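Side-chain contacts in adenylate kinase (Cryptosporidium parvum Iowa II, PDB 3BE4), which probably catalyses phosphoryl transfer between ATP and AMP, and is seen here with the two-substrate analogue bis(adenosine)-5'-pentaphosphate bound: residues Gly153-Asp156 and Val157-Glu160; Val209-Gln212 and Ile213-Ile216. All coordinates share one frame; numbering follows the deposited sequence. Where two conformers were deposited one is given.

Contact 1: residues Gly153-Asp156 and Val157-Glu160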
loop_
_atom_site.group_PDB
_atom_site.type_symbol
_atom_site.label_atom_id
_atom_site.label_comp_id
_atom_site.label_asym_id
_atom_site.label_seq_id
_atom_site.Cartn_x
_atom_site.Cartn_y
_atom_site.Cartn_z
ATOM N N GLY A 153 -9.069 2.753 21.820
ATOM C CA GLY A 153 -7.685 2.522 22.030
ATOM C C GLY A 153 -7.135 1.173 21.618
ATOM O O GLY A 153 -5.956 0.905 21.783
ATOM N N ILE A 154 -8.044 0.308 21.090
ATOM C CA ILE A 154 -7.571 -1.109 20.890
ATOM C C ILE A 154 -8.095 -1.732 19.548
ATOM O O ILE A 154 -9.090 -1.270 18.980
ATOM C CB ILE A 154 -8.021 -2.042 22.031
ATOM C CG1 ILE A 154 -9.534 -1.988 22.215
ATOM C CG2 ILE A 154 -7.306 -1.593 23.316
ATOM C CD1 ILE A 154 -9.952 -3.189 23.246
ATOM N N ASP A 155 -7.272 -2.673 19.102
ATOM C CA ASP A 155 -7.569 -3.375 17.888
ATOM C C ASP A 155 -8.870 -4.194 18.000
ATOM O O ASP A 155 -9.139 -4.928 19.010
ATOM C CB ASP A 155 -6.377 -4.203 17.574
ATOM C CG ASP A 155 -6.554 -5.023 16.298
ATOM O OD1 ASP A 155 -6.647 -4.457 15.235
ATOM O OD2 ASP A 155 -6.479 -6.331 16.358
ATOM N N ASP A 156 -9.660 -4.151 16.933
ATOM C CA ASP A 156 -10.962 -4.853 16.902
ATOM C C ASP A 156 -10.801 -6.363 16.995
ATOM O O ASP A 156 -11.704 -7.024 17.512
ATOM C CB ASP A 156 -11.613 -4.604 15.541
ATOM C CG ASP A 156 -12.174 -3.208 15.391
ATOM O OD1 ASP A 156 -12.266 -2.461 16.388
ATOM O OD2 ASP A 156 -12.695 -2.881 14.284
ATOM N N VAL A 157 -9.732 -6.898 16.444
ATOM C CA VAL A 157 -9.578 -8.367 16.336
ATOM C C VAL A 157 -8.912 -8.901 17.608
ATOM O O VAL A 157 -9.441 -9.866 18.248
ATOM C CB VAL A 157 -8.840 -8.822 15.063
ATOM C CG1 VAL A 157 -8.721 -10.403 15.063
ATOM C CG2 VAL A 157 -9.507 -8.376 13.792
ATOM N N THR A 158 -7.782 -8.315 17.991
ATOM C CA THR A 158 -6.937 -8.814 19.160
ATOM C C THR A 158 -7.132 -8.122 20.503
ATOM O O THR A 158 -6.691 -8.653 21.535
ATOM C CB THR A 158 -5.488 -8.721 18.877
ATOM O OG1 THR A 158 -5.158 -7.294 18.763
ATOM C CG2 THR A 158 -5.140 -9.428 17.511
ATOM N N GLY A 159 -7.752 -6.945 20.530
ATOM C CA GLY A 159 -7.835 -6.167 21.749
ATOM C C GLY A 159 -6.501 -5.528 22.134
ATOM O O GLY A 159 -6.409 -4.944 23.211
ATOM N N GLU A 160 -5.467 -5.587 21.276
ATOM C CA GLU A 160 -4.157 -5.111 21.642
ATOM C C GLU A 160 -4.134 -3.578 21.344
ATOM O O GLU A 160 -4.997 -3.084 20.616
ATOM C CB GLU A 160 -3.121 -5.803 20.856
ATOM C CG GLU A 160 -2.867 -7.344 21.321
ATOM C CD GLU A 160 -2.074 -8.156 20.337
ATOM O OE1 GLU A 160 -1.537 -7.688 19.269
ATOM O OE2 GLU A 160 -1.918 -9.392 20.673
#
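Asp155 OD2 accepts two hydrogen bonds from Thr158, one from backbone N at 2.9 Å and one from OG1, also at 2.9 Å. They belong to a tight chain reversal in the lid of adenylate kinase. Both donors meet OD2 on its anti side, tilted out of the carboxylate plane. Val157 N adds a weak third bond to Asp155 OD2, at 3.3 Å. The carboxylate reaches these donors because CG lies anti to the backbone N of Asp155 (chi1 180°). Asp155 is the buried residue of the turn. Arg140 forms a salt bridge to OD2 and Tyr142 OH a hydrogen bond to OD1, so both oxygens are held.

Backbone bonds close the reversal. Asp155 N donates to Glu160 O at 2.8 Å, nearly straight at 173°. Gly159 N returns a more bent bond to Asp155 O. Gly159 has a positive phi of 73° at this point of the reversal. Thr158 OG1 also accepts from Glu160 N, forming an ST turn. Further out, the side chain of Ile154 packs against Gly159. Ile154 CG2 lies 3.5 Å from Gly159 O, and Ile154 CD1 lies 3.9 Å from Gly159 CA.

Contact 2: residues Val209-Gln212 and Ile213-Ile216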
loop_
_atom_site.group_PDB
_atom_site.type_symbol
_atom_site.label_atom_id
_atom_site.label_comp_id
_atom_site.label_asym_id
_atom_site.label_seq_id
_atom_site.Cartn_x
_atom_site.Cartn_y
_atom_site.Cartn_z
ATOM N N VAL A 209 -15.524 4.326 -1.330
ATOM C CA VAL A 209 -14.385 3.964 -2.112
ATOM C C VAL A 209 -14.382 2.439 -2.426
ATOM O O VAL A 209 -14.031 2.074 -3.538
ATOM C CB VAL A 209 -13.035 4.374 -1.332
ATOM C CG1 VAL A 209 -11.785 3.928 -2.112
ATOM C CG2 VAL A 209 -13.104 5.865 -0.984
ATOM N N THR A 210 -14.795 1.629 -1.449
ATOM C CA THR A 210 -14.896 0.183 -1.616
ATOM C C THR A 210 -15.873 -0.058 -2.782
ATOM O O THR A 210 -15.531 -0.872 -3.636
ATOM C CB THR A 210 -15.390 -0.438 -0.386
ATOM O OG1 THR A 210 -14.403 -0.349 0.672
ATOM C CG2 THR A 210 -15.709 -1.961 -0.571
ATOM N N GLU A 211 -17.061 0.584 -2.803
ATOM C CA GLU A 211 -17.946 0.342 -3.967
ATOM C C GLU A 211 -17.339 0.756 -5.301
ATOM O O GLU A 211 -17.527 0.045 -6.295
ATOM C CB GLU A 211 -19.379 0.914 -3.731
ATOM C CG GLU A 211 -20.192 0.224 -2.612
ATOM C CD GLU A 211 -20.202 -1.314 -2.697
ATOM O OE1 GLU A 211 -20.567 -1.820 -3.790
ATOM O OE2 GLU A 211 -19.775 -1.987 -1.693
ATOM N N GLN A 212 -16.513 1.798 -5.409
ATOM C CA GLN A 212 -15.926 2.084 -6.610
ATOM C C GLN A 212 -14.882 1.078 -7.021
ATOM O O GLN A 212 -14.703 0.862 -8.219
ATOM C CB GLN A 212 -15.242 3.440 -6.539
ATOM C CG GLN A 212 -16.164 4.636 -6.429
ATOM C CD GLN A 212 -15.212 5.829 -6.301
ATOM O OE1 GLN A 212 -14.621 6.300 -7.227
ATOM N NE2 GLN A 212 -14.951 6.194 -5.017
ATOM N N ILE A 213 -14.158 0.551 -6.045
ATOM C CA ILE A 213 -13.245 -0.488 -6.338
ATOM C C ILE A 213 -13.928 -1.777 -6.828
ATOM O O ILE A 213 -13.464 -2.360 -7.836
ATOM C CB ILE A 213 -12.248 -0.736 -5.159
ATOM C CG1 ILE A 213 -11.384 0.541 -5.026
ATOM C CG2 ILE A 213 -11.413 -2.054 -5.468
ATOM C CD1 ILE A 213 -10.507 0.416 -3.737
ATOM N N LYS A 214 -14.986 -2.164 -6.190
ATOM C CA LYS A 214 -15.752 -3.346 -6.648
ATOM C C LYS A 214 -16.256 -3.203 -8.093
ATOM O O LYS A 214 -16.348 -4.204 -8.843
ATOM C CB LYS A 214 -16.956 -3.603 -5.766
ATOM C CG LYS A 214 -16.605 -4.184 -4.410
ATOM C CD LYS A 214 -17.730 -4.174 -3.439
ATOM C CE LYS A 214 -17.445 -5.187 -2.374
ATOM N NZ LYS A 214 -18.638 -5.559 -1.582
ATOM N N LYS A 215 -16.517 -1.983 -8.539
ATOM C CA LYS A 215 -16.967 -1.761 -9.920
ATOM C C LYS A 215 -15.903 -2.010 -10.929
ATOM O O LYS A 215 -16.182 -2.411 -12.096
ATOM C CB LYS A 215 -17.445 -0.288 -10.096
ATOM C CG LYS A 215 -18.869 -0.123 -9.578
ATOM C CD LYS A 215 -19.374 1.341 -9.886
ATOM C CE LYS A 215 -18.244 2.445 -10.278
ATOM N NZ LYS A 215 -18.252 3.857 -9.526
ATOM N N ILE A 216 -14.650 -1.802 -10.544
ATOM C CA ILE A 216 -13.531 -2.015 -11.388
ATOM C C ILE A 216 -13.027 -3.464 -11.365
ATOM O O ILE A 216 -12.420 -3.887 -12.349
ATOM C CB ILE A 216 -12.329 -1.163 -10.861
ATOM C CG1 ILE A 216 -12.489 0.312 -11.149
ATOM C CG2 ILE A 216 -10.946 -1.588 -11.545
ATOM C CD1 ILE A 216 -11.542 1.130 -10.329
#
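Lys214 reaches back along helix 206-216 to Thr210 and Glu211. Its backbone N donates to Thr210 O at 2.9 Å in a nearly straight alpha-helical bond. Ile213 N makes the same i to i+4 bond to Val209 O, also at 2.9 Å. One residue on, the pattern slackens. Lys215 N is 3.2 Å from Glu211 O, with a more bent angle of 142° at the hydrogen, and it shares a weak second bond with Gln212 O.

The polar ends look mainly elsewhere. Lys214 NZ has a salt bridge to Glu28 of helix 18-29. The salt bridge from Lys214 NZ to Glu211 OE2 is long, at 3.8 Å, and doubtful, since Glu211 has two conformers. In the conformer given here the Glu211 chain bends at chi2 (-49°), which folds its carboxylate back toward the lysine. There Glu211 OE2 lies 3.5 Å from Lys214 CD, closer than it lies to the ammonium. Thr210 CG2 lies beside CD and CE of Lys214, the outer part of its chain, while Thr210 OG1 is satisfied by Gln21 and Pro206 O. Gln212 OE1 accepts from Asn201 N, at the end of strand 197-201. Lys215 bends back until its NZ lies 3.8 Å from Gln212 CG, a contact with the aliphatic chain.

The buried face is apolar. Val209 and Ile213 lie side by side, with CG1 of the valine 4.1 Å from CD1 of the isoleucine. Ile213 also packs on Phe24, Ile116 and Phe118, and Val209 touches the bound bis(adenosine)-5'-pentaphosphate.

The chemistry implies that the backbone bonds hold the helix together while polar side chains tie it to Glu28, Gln21 and Asn201. The long Glu211 pair probably adds only modest electrostatic attraction.

Overall arrangement
From the N terminus, the chain builds most of the parallel sheet of the P-loop fold before it enters the lid. Contact 1 comes after the hairpin of strands 132-134 and 141-143, and reverses the chain within the loop that leads to helix 170-184. Through Asp155 and Glu160 it ties that loop to Arg140, Tyr142 and His135 of the hairpin region. The chain then passes helix 186-192 and edge strand 197-201 to reach contact 2. This lies within the final helix 206-216, which packs on strands 114-119 and 197-201 and on helix 18-29. The contacts follow in series, neither nested nor crossed. The centres of contact 1 and contact 2 are about 27 Å apart, and the two do not touch.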